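Local structure of putative bacterial transcription regulation protein (Staphylococcus aureus, 3LUR) at residues 31-35 against 71-75; 132-138 against 150-155; 50-55 against 76-80; 11-17 against 87-93; 101-106 against 143-149. The protein probably acts as an effector-binding protein of transcription regulation, recognising small molecules through a domain related to the SHS2 class of ligand-binding modules. All blocks are in the same frame, centred on the assembly; numbering follows the deposited sequence.

Contact 1 of 5, residues 31-35 against 71-75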
# COMPACT_ATOMS: atom_id res chain seq x y z
N ILE A 31 12.21 -1.01 0.97
CA ILE A 31 11.02 -0.40 1.53
C ILE A 31 11.10 -0.01 3.02
O ILE A 31 10.67 1.09 3.38
CB ILE A 31 9.76 -1.24 1.22
CG1 ILE A 31 9.39 -1.07 -0.26
CG2 ILE A 31 8.59 -0.81 2.10
CD1 ILE A 31 8.42 -2.16 -0.78
N ALA A 32 11.67 -0.86 3.87
CA ALA A 32 11.78 -0.51 5.29
C ALA A 32 12.59 0.78 5.45
O ALA A 32 12.22 1.66 6.21
CB ALA A 32 12.44 -1.64 6.08
N GLY A 33 13.69 0.88 4.71
CA GLY A 33 14.54 2.04 4.75
C GLY A 33 13.82 3.30 4.28
O GLY A 33 14.07 4.39 4.79
N PHE A 34 12.96 3.14 3.28
CA PHE A 34 12.19 4.26 2.76
C PHE A 34 11.25 4.78 3.84
O PHE A 34 11.16 6.00 4.05
CB PHE A 34 11.47 3.80 1.48
CG PHE A 34 10.57 4.83 0.86
CD1 PHE A 34 10.83 6.18 0.96
CD2 PHE A 34 9.51 4.41 0.05
CE1 PHE A 34 9.99 7.11 0.34
CE2 PHE A 34 8.69 5.32 -0.57
CZ PHE A 34 8.93 6.67 -0.43
N TRP A 35 10.56 3.86 4.55
CA TRP A 35 9.73 4.27 5.68
C TRP A 35 10.58 4.96 6.75
O TRP A 35 10.18 5.99 7.31
CB TRP A 35 9.03 3.06 6.32
CG TRP A 35 7.84 2.62 5.61
CD1 TRP A 35 7.74 1.58 4.74
CD2 TRP A 35 6.53 3.18 5.70
NE1 TRP A 35 6.47 1.45 4.29
CE2 TRP A 35 5.69 2.41 4.87
CE3 TRP A 35 5.98 4.26 6.39
CZ2 TRP A 35 4.34 2.69 4.69
CZ3 TRP A 35 4.63 4.53 6.24
CH2 TRP A 35 3.84 3.75 5.39
N SER A 71 7.33 0.41 -8.15
CA SER A 71 7.36 1.62 -7.34
C SER A 71 6.59 1.40 -6.05
O SER A 71 5.67 0.59 -5.98
CB SER A 71 6.77 2.80 -8.10
OG SER A 71 7.57 3.16 -9.21
N TYR A 72 6.99 2.09 -5.00
CA TYR A 72 6.30 2.04 -3.75
C TYR A 72 6.04 3.47 -3.36
O TYR A 72 6.96 4.28 -3.36
CB TYR A 72 7.19 1.42 -2.72
CG TYR A 72 6.55 1.10 -1.43
CD1 TYR A 72 5.82 -0.07 -1.28
CD2 TYR A 72 6.73 1.91 -0.31
CE1 TYR A 72 5.27 -0.43 -0.07
CE2 TYR A 72 6.17 1.56 0.91
CZ TYR A 72 5.45 0.38 1.03
OH TYR A 72 4.91 -0.03 2.22
N MSE A 73 4.80 3.78 -3.05
CA MSE A 73 4.46 5.12 -2.63
C MSE A 73 3.91 5.12 -1.21
O MSE A 73 2.94 4.42 -0.88
CB MSE A 73 3.48 5.76 -3.61
CG MSE A 73 3.07 7.18 -3.26
SE MSE A 73 1.64 7.69 -4.50
CE MSE A 73 1.33 9.47 -3.89
N ILE A 74 4.55 5.89 -0.35
CA ILE A 74 4.04 6.09 1.00
C ILE A 74 3.06 7.25 0.85
O ILE A 74 3.43 8.31 0.34
CB ILE A 74 5.19 6.42 1.95
CG1 ILE A 74 6.04 5.17 2.12
CG2 ILE A 74 4.66 6.95 3.32
CD1 ILE A 74 7.32 5.38 2.92
N ALA A 75 1.82 7.04 1.26
CA ALA A 75 0.80 8.02 0.96
C ALA A 75 -0.39 7.94 1.90
O ALA A 75 -0.64 6.92 2.57
CB ALA A 75 0.30 7.78 -0.47

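Contact 2 of 5, residues 132-138 against 150-155. With EDO (1,2-ethanediol), chain H.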
# COMPACT_ATOMS: atom_id res chain seq x y z
N ALA A 132 -3.41 -3.31 -11.41
CA ALA A 132 -3.55 -1.98 -10.94
C ALA A 132 -2.77 -1.94 -9.66
O ALA A 132 -2.35 -3.00 -9.13
CB ALA A 132 -5.02 -1.67 -10.65
N PRO A 133 -2.60 -0.74 -9.11
CA PRO A 133 -1.86 -0.67 -7.85
C PRO A 133 -2.54 -1.43 -6.71
O PRO A 133 -3.75 -1.57 -6.70
CB PRO A 133 -1.79 0.83 -7.57
CG PRO A 133 -1.88 1.47 -8.90
CD PRO A 133 -2.87 0.61 -9.65
N PHE A 134 -1.73 -1.95 -5.79
CA PHE A 134 -2.23 -2.65 -4.63
C PHE A 134 -1.53 -2.05 -3.41
O PHE A 134 -0.48 -1.45 -3.55
CB PHE A 134 -2.02 -4.17 -4.74
CG PHE A 134 -0.60 -4.59 -4.99
CD1 PHE A 134 -0.07 -4.60 -6.29
CD2 PHE A 134 0.20 -5.03 -3.93
CE1 PHE A 134 1.25 -5.03 -6.53
CE2 PHE A 134 1.53 -5.44 -4.16
CZ PHE A 134 2.05 -5.43 -5.46
N PHE A 135 -2.11 -2.19 -2.24
CA PHE A 135 -1.52 -1.50 -1.09
C PHE A 135 -1.60 -2.20 0.24
O PHE A 135 -2.47 -3.03 0.48
CB PHE A 135 -2.07 -0.06 -0.99
CG PHE A 135 -3.57 0.05 -0.81
CD1 PHE A 135 -4.40 0.14 -1.91
CD2 PHE A 135 -4.13 0.14 0.47
CE1 PHE A 135 -5.77 0.28 -1.76
CE2 PHE A 135 -5.50 0.29 0.63
CZ PHE A 135 -6.32 0.34 -0.48
N GLU A 136 -0.66 -1.82 1.10
CA GLU A 136 -0.64 -2.17 2.49
C GLU A 136 -1.27 -0.97 3.19
O GLU A 136 -0.95 0.17 2.85
CB GLU A 136 0.81 -2.32 2.96
CG GLU A 136 1.59 -3.34 2.17
CD GLU A 136 3.08 -3.06 2.09
OE1 GLU A 136 3.61 -2.17 2.79
OE2 GLU A 136 3.72 -3.75 1.31
N LEU A 137 -2.12 -1.20 4.16
CA LEU A 137 -2.73 -0.11 4.89
C LEU A 137 -2.39 -0.30 6.36
O LEU A 137 -2.72 -1.34 6.99
CB LEU A 137 -4.23 -0.06 4.65
CG LEU A 137 -5.02 1.06 5.35
CD1 LEU A 137 -4.59 2.45 4.80
CD2 LEU A 137 -6.53 0.86 5.24
N TYR A 138 -1.76 0.74 6.92
CA TYR A 138 -1.25 0.73 8.32
C TYR A 138 -2.01 1.65 9.27
O TYR A 138 -1.94 2.86 9.17
CB TYR A 138 0.22 1.13 8.33
CG TYR A 138 1.12 0.21 7.54
CD1 TYR A 138 1.61 -0.95 8.10
CD2 TYR A 138 1.49 0.51 6.24
CE1 TYR A 138 2.43 -1.79 7.39
CE2 TYR A 138 2.29 -0.31 5.52
CZ TYR A 138 2.75 -1.48 6.09
OH TYR A 138 3.56 -2.32 5.36
N THR A 150 -1.84 -5.50 9.64
CA THR A 150 -1.70 -4.70 8.44
C THR A 150 -2.70 -5.26 7.44
O THR A 150 -2.81 -6.48 7.28
CB THR A 150 -0.27 -4.85 7.80
OG1 THR A 150 0.72 -4.41 8.73
CG2 THR A 150 -0.14 -4.04 6.52
N GLU A 151 -3.43 -4.39 6.76
CA GLU A 151 -4.32 -4.85 5.70
C GLU A 151 -3.62 -4.81 4.38
O GLU A 151 -2.87 -3.89 4.09
CB GLU A 151 -5.59 -4.01 5.63
CG GLU A 151 -6.48 -4.17 6.81
CD GLU A 151 -7.78 -3.38 6.68
OE1 GLU A 151 -7.87 -2.47 5.83
OE2 GLU A 151 -8.69 -3.64 7.50
N ILE A 152 -3.90 -5.81 3.56
CA ILE A 152 -3.33 -5.86 2.21
C ILE A 152 -4.54 -5.84 1.25
O ILE A 152 -5.39 -6.74 1.27
CB ILE A 152 -2.46 -7.11 1.99
CG1 ILE A 152 -1.14 -6.97 2.75
CG2 ILE A 152 -2.18 -7.33 0.47
CD1 ILE A 152 -0.29 -8.26 2.80
N TRP A 153 -4.57 -4.83 0.39
CA TRP A 153 -5.69 -4.61 -0.52
C TRP A 153 -5.23 -4.90 -1.92
O TRP A 153 -4.42 -4.16 -2.48
CB TRP A 153 -6.13 -3.16 -0.43
CG TRP A 153 -6.79 -2.76 0.83
CD1 TRP A 153 -6.24 -2.72 2.08
CD2 TRP A 153 -8.11 -2.25 0.96
NE1 TRP A 153 -7.16 -2.26 2.99
CE2 TRP A 153 -8.32 -1.94 2.32
CE3 TRP A 153 -9.14 -2.03 0.06
CZ2 TRP A 153 -9.54 -1.44 2.81
CZ3 TRP A 153 -10.35 -1.51 0.53
CH2 TRP A 153 -10.53 -1.22 1.90
N MSE A 154 -5.83 -5.92 -2.52
CA MSE A 154 -5.48 -6.37 -3.85
C MSE A 154 -6.68 -6.15 -4.77
O MSE A 154 -7.77 -6.69 -4.52
CB MSE A 154 -5.14 -7.86 -3.85
CG MSE A 154 -4.13 -8.25 -2.85
SE MSE A 154 -2.38 -7.41 -3.16
CE MSE A 154 -1.93 -8.13 -4.85
N PRO A 155 -6.49 -5.38 -5.85
CA PRO A 155 -7.60 -5.06 -6.76
C PRO A 155 -8.07 -6.23 -7.60
O PRO A 155 -7.26 -7.06 -8.06
CB PRO A 155 -7.02 -3.96 -7.63
CG PRO A 155 -5.60 -4.22 -7.65
CD PRO A 155 -5.24 -4.75 -6.31
C1 EDO H . -1.76 6.27 11.92
O1 EDO H . -1.28 5.41 10.86
C2 EDO H . -3.29 6.26 11.94
O2 EDO H . -3.82 6.98 10.82

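Contact 3 of 5, residues 50-55 against 76-80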
# COMPACT_ATOMS: atom_id res chain seq x y z
N LYS A 50 -2.52 15.75 6.39
CA LYS A 50 -3.33 15.83 5.16
C LYS A 50 -4.31 14.68 5.02
O LYS A 50 -5.14 14.67 4.12
CB LYS A 50 -2.41 15.80 3.92
CG LYS A 50 -1.40 16.93 3.89
CD LYS A 50 -0.66 17.00 2.56
CE LYS A 50 0.36 18.14 2.55
NZ LYS A 50 -0.28 19.46 2.83
N ASN A 51 -4.19 13.70 5.89
CA ASN A 51 -5.02 12.49 5.83
C ASN A 51 -6.48 12.83 6.06
O ASN A 51 -6.85 13.28 7.14
CB ASN A 51 -4.52 11.46 6.84
CG ASN A 51 -5.09 10.06 6.61
OD1 ASN A 51 -6.22 9.90 6.17
ND2 ASN A 51 -4.30 9.04 6.93
N ASN A 52 -7.31 12.62 5.04
CA ASN A 52 -8.73 12.99 5.14
C ASN A 52 -9.62 11.87 5.65
O ASN A 52 -10.82 12.02 5.64
CB ASN A 52 -9.26 13.51 3.79
CG ASN A 52 -9.41 12.42 2.74
OD1 ASN A 52 -9.11 11.25 2.99
ND2 ASN A 52 -9.88 12.80 1.56
N GLY A 53 -9.04 10.74 6.02
CA GLY A 53 -9.80 9.61 6.56
C GLY A 53 -10.49 8.67 5.57
O GLY A 53 -11.10 7.70 6.00
N ASP A 54 -10.39 8.92 4.26
CA ASP A 54 -11.01 8.03 3.26
C ASP A 54 -10.57 6.60 3.49
O ASP A 54 -11.35 5.67 3.27
CB ASP A 54 -10.68 8.43 1.83
CG ASP A 54 -11.47 9.63 1.37
OD1 ASP A 54 -12.53 9.91 1.95
OD2 ASP A 54 -11.07 10.27 0.39
N LEU A 55 -9.29 6.43 3.81
CA LEU A 55 -8.75 5.15 4.28
C LEU A 55 -8.14 5.43 5.65
O LEU A 55 -7.40 6.41 5.82
CB LEU A 55 -7.70 4.58 3.33
CG LEU A 55 -8.29 4.01 2.03
CD1 LEU A 55 -7.22 3.68 1.05
CD2 LEU A 55 -9.17 2.77 2.35
N VAL A 76 -1.16 9.02 1.88
CA VAL A 76 -2.42 9.08 2.61
C VAL A 76 -3.51 9.52 1.64
O VAL A 76 -3.23 10.18 0.63
CB VAL A 76 -2.41 10.08 3.79
CG1 VAL A 76 -1.37 9.67 4.82
CG2 VAL A 76 -2.17 11.53 3.32
N THR A 77 -4.75 9.16 1.95
CA THR A 77 -5.87 9.65 1.16
C THR A 77 -6.09 11.08 1.59
O THR A 77 -6.15 11.39 2.81
CB THR A 77 -7.14 8.87 1.41
OG1 THR A 77 -7.44 8.88 2.81
CG2 THR A 77 -7.00 7.45 0.91
N GLY A 78 -6.15 11.97 0.61
CA GLY A 78 -6.32 13.39 0.87
C GLY A 78 -7.25 14.08 -0.10
O GLY A 78 -7.73 13.47 -1.05
N ASP A 79 -7.51 15.35 0.17
CA ASP A 79 -8.33 16.18 -0.71
C ASP A 79 -7.44 16.82 -1.76
O ASP A 79 -6.26 17.02 -1.51
CB ASP A 79 -9.02 17.30 0.08
CG ASP A 79 -10.01 16.77 1.11
OD1 ASP A 79 -10.50 15.63 0.94
OD2 ASP A 79 -10.31 17.50 2.07
N ASN A 80 -8.00 17.08 -2.94
CA ASN A 80 -7.19 17.71 -3.97
C ASN A 80 -7.25 19.23 -3.87
O ASN A 80 -8.27 19.82 -3.53
CB ASN A 80 -7.54 17.21 -5.37
CG ASN A 80 -6.43 17.52 -6.37
OD1 ASN A 80 -5.36 17.97 -5.99
ND2 ASN A 80 -6.69 17.27 -7.64
O HOH W 1 -6.06 16.51 2.47
O HOH W 2 -9.30 10.96 -1.50
O HOH W 3 -5.18 7.32 4.10

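Contact 4 of 5, residues 11-17 against 87-93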
# COMPACT_ATOMS: atom_id res chain seq x y z
N SER A 11 -12.88 6.32 -6.48
CA SER A 11 -11.57 6.79 -6.85
C SER A 11 -11.07 7.68 -5.73
O SER A 11 -11.83 8.47 -5.17
CB SER A 11 -11.57 7.55 -8.17
OG SER A 11 -11.91 6.66 -9.23
N LEU A 12 -9.81 7.55 -5.39
CA LEU A 12 -9.26 8.32 -4.29
C LEU A 12 -8.07 9.13 -4.72
O LEU A 12 -7.40 8.79 -5.68
CB LEU A 12 -8.86 7.39 -3.16
CG LEU A 12 -9.97 6.57 -2.51
CD1 LEU A 12 -9.37 5.58 -1.57
CD2 LEU A 12 -11.01 7.43 -1.80
N THR A 13 -7.85 10.25 -4.04
CA THR A 13 -6.69 11.06 -4.29
C THR A 13 -5.65 10.68 -3.23
O THR A 13 -5.91 10.78 -2.03
CB THR A 13 -6.99 12.54 -4.18
OG1 THR A 13 -7.88 12.92 -5.22
CG2 THR A 13 -5.72 13.35 -4.30
N LEU A 14 -4.49 10.22 -3.69
CA LEU A 14 -3.41 9.81 -2.77
C LEU A 14 -2.28 10.83 -2.84
O LEU A 14 -1.88 11.26 -3.93
CB LEU A 14 -2.91 8.43 -3.13
CG LEU A 14 -3.94 7.32 -3.08
CD1 LEU A 14 -3.27 5.98 -3.31
CD2 LEU A 14 -4.67 7.29 -1.74
N VAL A 15 -1.83 11.28 -1.68
CA VAL A 15 -0.81 12.29 -1.55
C VAL A 15 0.37 11.62 -0.86
O VAL A 15 0.22 11.01 0.21
CB VAL A 15 -1.27 13.48 -0.65
CG1 VAL A 15 -0.21 14.57 -0.61
CG2 VAL A 15 -2.63 14.08 -1.13
N GLY A 16 1.53 11.71 -1.45
CA GLY A 16 2.68 11.07 -0.85
C GLY A 16 3.96 11.17 -1.65
O GLY A 16 4.14 12.09 -2.47
N ILE A 17 4.85 10.21 -1.40
CA ILE A 17 6.16 10.17 -2.01
C ILE A 17 6.40 8.80 -2.58
O ILE A 17 6.14 7.79 -1.92
CB ILE A 17 7.28 10.49 -0.98
CG1 ILE A 17 7.07 11.88 -0.37
CG2 ILE A 17 8.63 10.47 -1.66
CD1 ILE A 17 7.22 13.03 -1.42
N TYR A 87 4.14 17.14 -2.93
CA TYR A 87 4.16 15.71 -2.96
C TYR A 87 3.64 15.25 -4.30
O TYR A 87 3.21 16.05 -5.10
CB TYR A 87 3.22 15.17 -1.90
CG TYR A 87 3.70 15.41 -0.52
CD1 TYR A 87 4.68 14.60 0.02
CD2 TYR A 87 3.17 16.42 0.27
CE1 TYR A 87 5.15 14.79 1.28
CE2 TYR A 87 3.63 16.63 1.54
CZ TYR A 87 4.63 15.80 2.04
OH TYR A 87 5.13 15.94 3.30
N ASP A 88 3.71 13.94 -4.53
CA ASP A 88 3.02 13.34 -5.67
C ASP A 88 1.57 13.32 -5.25
O ASP A 88 1.28 13.07 -4.09
CB ASP A 88 3.50 11.92 -5.95
CG ASP A 88 4.63 11.87 -6.94
OD1 ASP A 88 5.26 12.92 -7.22
OD2 ASP A 88 4.89 10.76 -7.49
N VAL A 89 0.68 13.68 -6.18
CA VAL A 89 -0.76 13.72 -5.88
C VAL A 89 -1.45 13.01 -7.01
O VAL A 89 -1.59 13.58 -8.08
CB VAL A 89 -1.29 15.15 -5.79
CG1 VAL A 89 -2.81 15.16 -5.55
CG2 VAL A 89 -0.59 15.89 -4.68
N ILE A 90 -1.82 11.74 -6.79
CA ILE A 90 -2.41 10.93 -7.87
C ILE A 90 -3.78 10.36 -7.56
O ILE A 90 -4.24 10.41 -6.43
CB ILE A 90 -1.47 9.77 -8.25
CG1 ILE A 90 -1.46 8.70 -7.17
CG2 ILE A 90 -0.04 10.36 -8.55
CD1 ILE A 90 -0.84 7.42 -7.57
N THR A 91 -4.44 9.84 -8.59
CA THR A 91 -5.73 9.21 -8.44
C THR A 91 -5.59 7.72 -8.50
O THR A 91 -5.10 7.16 -9.49
CB THR A 91 -6.72 9.62 -9.55
OG1 THR A 91 -6.91 11.02 -9.51
CG2 THR A 91 -8.05 8.94 -9.33
N LEU A 92 -6.04 7.06 -7.44
CA LEU A 92 -6.13 5.63 -7.41
C LEU A 92 -7.56 5.35 -7.88
O LEU A 92 -8.52 5.66 -7.18
CB LEU A 92 -5.89 5.09 -6.02
CG LEU A 92 -6.05 3.59 -5.84
CD1 LEU A 92 -4.92 2.87 -6.57
CD2 LEU A 92 -6.08 3.21 -4.38
N ALA A 93 -7.68 4.79 -9.08
CA ALA A 93 -8.98 4.56 -9.70
C ALA A 93 -9.82 3.58 -8.92
O ALA A 93 -9.30 2.61 -8.41
CB ALA A 93 -8.81 4.06 -11.14

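Contact 5 of 5, residues 101-106 against 143-149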
# COMPACT_ATOMS: atom_id res chain seq x y z
N GLU A 101 -5.36 -9.81 5.71
CA GLU A 101 -4.71 -9.31 6.92
C GLU A 101 -3.38 -10.03 7.14
O GLU A 101 -3.30 -11.27 7.01
CB GLU A 101 -5.59 -9.46 8.15
CG GLU A 101 -6.75 -8.46 8.20
CD GLU A 101 -7.54 -8.51 9.50
OE1 GLU A 101 -7.41 -9.50 10.26
OE2 GLU A 101 -8.29 -7.54 9.78
N ALA A 102 -2.35 -9.25 7.40
CA ALA A 102 -1.07 -9.76 7.81
C ALA A 102 -0.98 -9.45 9.28
O ALA A 102 -1.19 -8.33 9.68
CB ALA A 102 0.05 -9.06 7.07
N GLN A 103 -0.71 -10.45 10.09
CA GLN A 103 -0.55 -10.22 11.50
C GLN A 103 0.89 -10.47 11.90
O GLN A 103 1.41 -11.58 11.76
CB GLN A 103 -1.51 -11.07 12.34
CG GLN A 103 -1.46 -10.65 13.80
CD GLN A 103 -2.53 -11.26 14.66
OE1 GLN A 103 -2.83 -12.43 14.54
NE2 GLN A 103 -3.06 -10.46 15.62
N GLY A 104 1.52 -9.44 12.44
CA GLY A 104 2.89 -9.57 12.85
C GLY A 104 3.66 -8.30 12.69
O GLY A 104 3.14 -7.29 12.23
N ALA A 105 4.93 -8.37 13.10
CA ALA A 105 5.84 -7.24 13.12
C ALA A 105 6.15 -6.73 11.74
O ALA A 105 6.40 -7.52 10.82
CB ALA A 105 7.16 -7.64 13.86
N VAL A 106 6.08 -5.41 11.58
CA VAL A 106 6.36 -4.75 10.29
C VAL A 106 7.88 -4.53 10.26
O VAL A 106 8.45 -4.08 11.25
CB VAL A 106 5.57 -3.43 10.18
CG1 VAL A 106 5.79 -2.77 8.85
CG2 VAL A 106 4.09 -3.70 10.41
N THR A 143 3.60 -1.24 15.65
CA THR A 143 3.94 -2.02 14.46
C THR A 143 5.08 -3.03 14.68
O THR A 143 5.38 -3.80 13.77
CB THR A 143 4.31 -1.12 13.25
OG1 THR A 143 5.45 -0.34 13.58
CG2 THR A 143 3.13 -0.19 12.86
N THR A 144 5.71 -3.01 15.85
CA THR A 144 6.73 -3.99 16.19
C THR A 144 6.13 -5.24 16.79
O THR A 144 6.85 -6.21 17.04
CB THR A 144 7.79 -3.45 17.18
OG1 THR A 144 7.22 -3.23 18.51
CG2 THR A 144 8.40 -2.16 16.64
N SER A 145 4.83 -5.20 17.11
CA SER A 145 4.16 -6.34 17.74
C SER A 145 3.87 -7.50 16.81
O SER A 145 3.46 -7.30 15.66
CB SER A 145 2.84 -5.89 18.36
OG SER A 145 2.17 -6.97 19.02
N GLU A 146 3.97 -8.72 17.36
CA GLU A 146 3.62 -9.90 16.57
C GLU A 146 2.11 -9.96 16.40
O GLU A 146 1.61 -10.73 15.59
CB GLU A 146 4.16 -11.20 17.19
CG GLU A 146 5.72 -11.39 17.04
CD GLU A 146 6.33 -11.12 15.59
OE1 GLU A 146 5.65 -11.08 14.50
OE2 GLU A 146 7.57 -10.92 15.56
N LYS A 147 1.38 -9.07 17.10
CA LYS A 147 -0.08 -9.01 17.01
C LYS A 147 -0.56 -7.85 16.14
O LYS A 147 -1.76 -7.71 15.92
CB LYS A 147 -0.71 -8.91 18.41
CG LYS A 147 -0.77 -10.22 19.22
CD LYS A 147 0.56 -10.57 19.87
CE LYS A 147 0.41 -11.73 20.89
NZ LYS A 147 1.61 -11.86 21.80
N TYR A 148 0.35 -7.02 15.64
CA TYR A 148 -0.05 -5.89 14.82
C TYR A 148 -0.68 -6.37 13.51
O TYR A 148 -0.20 -7.32 12.87
CB TYR A 148 1.13 -4.95 14.53
CG TYR A 148 0.75 -3.78 13.65
CD1 TYR A 148 0.17 -2.63 14.20
CD2 TYR A 148 0.91 -3.84 12.28
CE1 TYR A 148 -0.22 -1.57 13.39
CE2 TYR A 148 0.53 -2.78 11.47
CZ TYR A 148 -0.04 -1.65 12.02
OH TYR A 148 -0.41 -0.61 11.18
N ILE A 149 -1.77 -5.72 13.13
CA ILE A 149 -2.47 -6.08 11.89
C ILE A 149 -2.33 -5.05 10.80
O ILE A 149 -2.65 -3.87 10.99
CB ILE A 149 -3.98 -6.33 12.14
CG1 ILE A 149 -4.14 -7.57 13.01
CG2 ILE A 149 -4.73 -6.53 10.77
CD1 ILE A 149 -5.55 -7.73 13.58
O HOH W 4 7.99 -1.57 13.15

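Contact 1 of 5, residues 31-35 against 71-75
This is helix-on-sheet packing in an SHS2-type effector-binding domain: helix 24-41 lies against strand 70-77 of its antiparallel barrel. The two short segments run roughly the same way, at 28°, with their axes 10.0 Å apart, a spacing filled by large apolar and aromatic side chains. Y72 and I74, two residues apart on the strand, both direct their CA-to-CB bonds toward the helix, while M73 between them points away. From the helix, I31 and W35, one turn apart, and F34 meet them. The branched I31 offers methyl groups to the flat Y72 ring, CG2 lying 3.8 Å from its centroid in a CH-pi contact. I74 does the converse: its CD1 covers a face of F34, 3.7 Å from the ring centroid, and also a face of the W35 five-membered ring, at 3.8 Å. A slim, apolar delta-methyl suits this space because it can lie on both ring faces. Tyrosine and tryptophan bring polar groups into the buried layer, and these are paired: Y72 OH also bonds E136 of strand 134-138. W35 further meets Y138 and lies near a tetraethylene glycol, probably from the crystallisation liquor, which may mark a pocket. Its indole NE1 donates to Y72 OH over 3.0 Å.

Contact 2 of 5, residues 132-138 against 150-155
Two aromatic rings lie flat on each other across a hydrogen-bonded strand pair: F135 and the five-membered ring of W153 form an offset stack, centroids 4.3 Å apart and planes at 16°, with W153 CB also over the F135 ring. The p rotamer of F135 (chi1 60°) leans its ring over the neighbouring strand. Beneath the stack, the backbones zip together antiparallel: F135 N to W153 O (3.0 Å), W153 N to F135 O (2.8 Å), L137 N to E151 O (2.8 Å) and E151 N to L137 O (3.1 Å). L137 and E151 share the stack's face, where E151 OE1 accepts from W153 NE1 at 2.9 Å, so the indole nitrogen is satisfied within its own strand.

The other face carries E136, Y138, T150 and I152. Here the buried carboxylate of E136 is held by tyrosines: Y138 OH donates to E136 OE1 at 2.6 Å, and Y72 binds the same oxygen. Farther along, selenomethionine M154 makes a Met-aromatic contact, its SE 3.6 Å from F134 CD2, and A132, P133 and F134 pack on P155. Helix 108-124 covers E136, Y138 and T150 through V110. A beta hairpin bearing a buried glutamate among aromatic side chains resembles the ligand pocket of BmrR-type effector-binding domains, although a ligand role for E136 here is only inferred.

Contact 3 of 5, residues 50-55 against 76-80
T77 has the most surface covered here, followed by N52 and V76, and the first two are bound by a dense polar network. T77 O accepts from N52 N at 2.8 Å, while T77 OG1 donates to N52 OD1 at 2.9 Å and accepts from L55 N at 3.2 Å. Threonine suits this spot because its hydroxyl can both donate and accept a hydrogen bond, and its methyl CG2 still packs on L55 CD1, 3.8 Å away. N52 is equally versatile: its ND2 donates to D79 OD1 at 3.0 Å, and its OD1, besides meeting T77, accepts from D54 N at 2.9 Å. That last bond makes an Asx turn, which overlaps a second one in which N51 OD1 accepts from G53 N at 2.9 Å. The successive turns fold the loop that joins helix 43-50 to strand 58-64 over the end of strand 70-77, and G53 occupies a positive-phi position that glycine takes easily. V76 supplies the apolar part, its CG2 lying 4.3 Å from K50 CB, with L47 of helix 43-50 also against its side chain. Where direct bonds give out, water 1 bridges K50 O (2.6 Å) and D79 N (3.0 Å).

Contact 4 of 5, residues 11-17 against 87-93
Backbone hydrogen bonds dominate this antiparallel pairing of strands 5-21 and 88-103. Three hydrogen-bonded pairs give six bonds: L12 N to L92 O (2.9 Å) and L92 N to L12 O (2.8 Å), L14 N to I90 O (2.8 Å) and I90 N to L14 O (2.9 Å), then G16 N to D88 O (3.0 Å) and D88 N to G16 O (2.8 Å). CA-H...O contacts fill the intervals, such as V89 CA to L14 O at 3.3 Å.

Apolar packing divides between the two faces. L12, L14, I90 and L92 share one, where L14 CD1 rests 3.9 Å from L92 CB; long aliphatic chains suit it, since L14 also reaches L59 and L61 in the barrel interior. On the other are T13, V15, V89 and T91, beta-branched residues at home in extended strands, with T13 CG2 3.6 Å from V89 CG1. Beyond the last pair, I17 CD1 meets the edge of the Y87 ring at CD1, 3.3 Å away, while Y87 OH bonds D46.

The pairing joins the first strand of the barrel to the last in sheet order, closing it. Strand 70-77 flanks strand 5-21 on its remaining edge, and helix 43-50 packs on V15 and Y87.

Contact 5 of 5, residues 101-106 against 143-149
Where the hairpin of strands 134-138 and 149-156 turns, its connecting loop folds against the end of strand 88-103, and a type I beta turn, S145 to Y148, lies at the centre. Y148 N closes that turn on S145 O (3.1 Å), and S145 OG accepts from K147 N (3.0 Å) in an overlapping ST turn, a natural task for a small hydroxyl side chain. Three successive backbone donors, G104 to V106, are met from the loop. G104 N gives to Y148 O at 2.8 Å, beside the non-hydrogen-bonded pair of Q103 and I149, and V106 N gives to T143 O at 2.8 Å. Between them A105 N finds a side chain instead, E146 OE1 at 3.1 Å, while S145 O, also close, is badly angled. Glutamate is long enough to curl back to it. Glycine fits at 104, because a CB would crowd E146 OE1 and the preceding carbonyl. The exposed Q103 satisfies K147 O through NE2 at 3.1 Å. Apolar cover comes from V106 CG2, 3.7 Å from Y148 CD2. Y148 OH is spoken for by Q139, and T144 OG1 by D142. T143 OG1 has a weak bond to a tetraethylene glycol, probably from the crystallisation liquor. Water 4 lies 2.9 Å from T143 OG1 and donates to V106 O at 3.2 Å.

Contacts 1 and 2 form the buried centre, rich in aromatic rings, and meet through E136, to which both Y72 and Y138 bind; W35 packs on Y138 there too. Contacts 3, 4 and 5 are partly buried. Contact 4, like contact 2, rests on backbone pairing, while contacts 3 and 5 are loop contacts mixing side-chain, backbone and water bonds. Strand 70-77 serves contacts 1 and 3, covered by a helix in one and by a polar loop at its end in the other. Strand 88-103 serves contacts 4 and 5, whose centres lie about 26 Å apart. Contact 4 adjoins contacts 1 and 3 through strand pairing, while A102 bonds T150 to connect contacts 2 and 5.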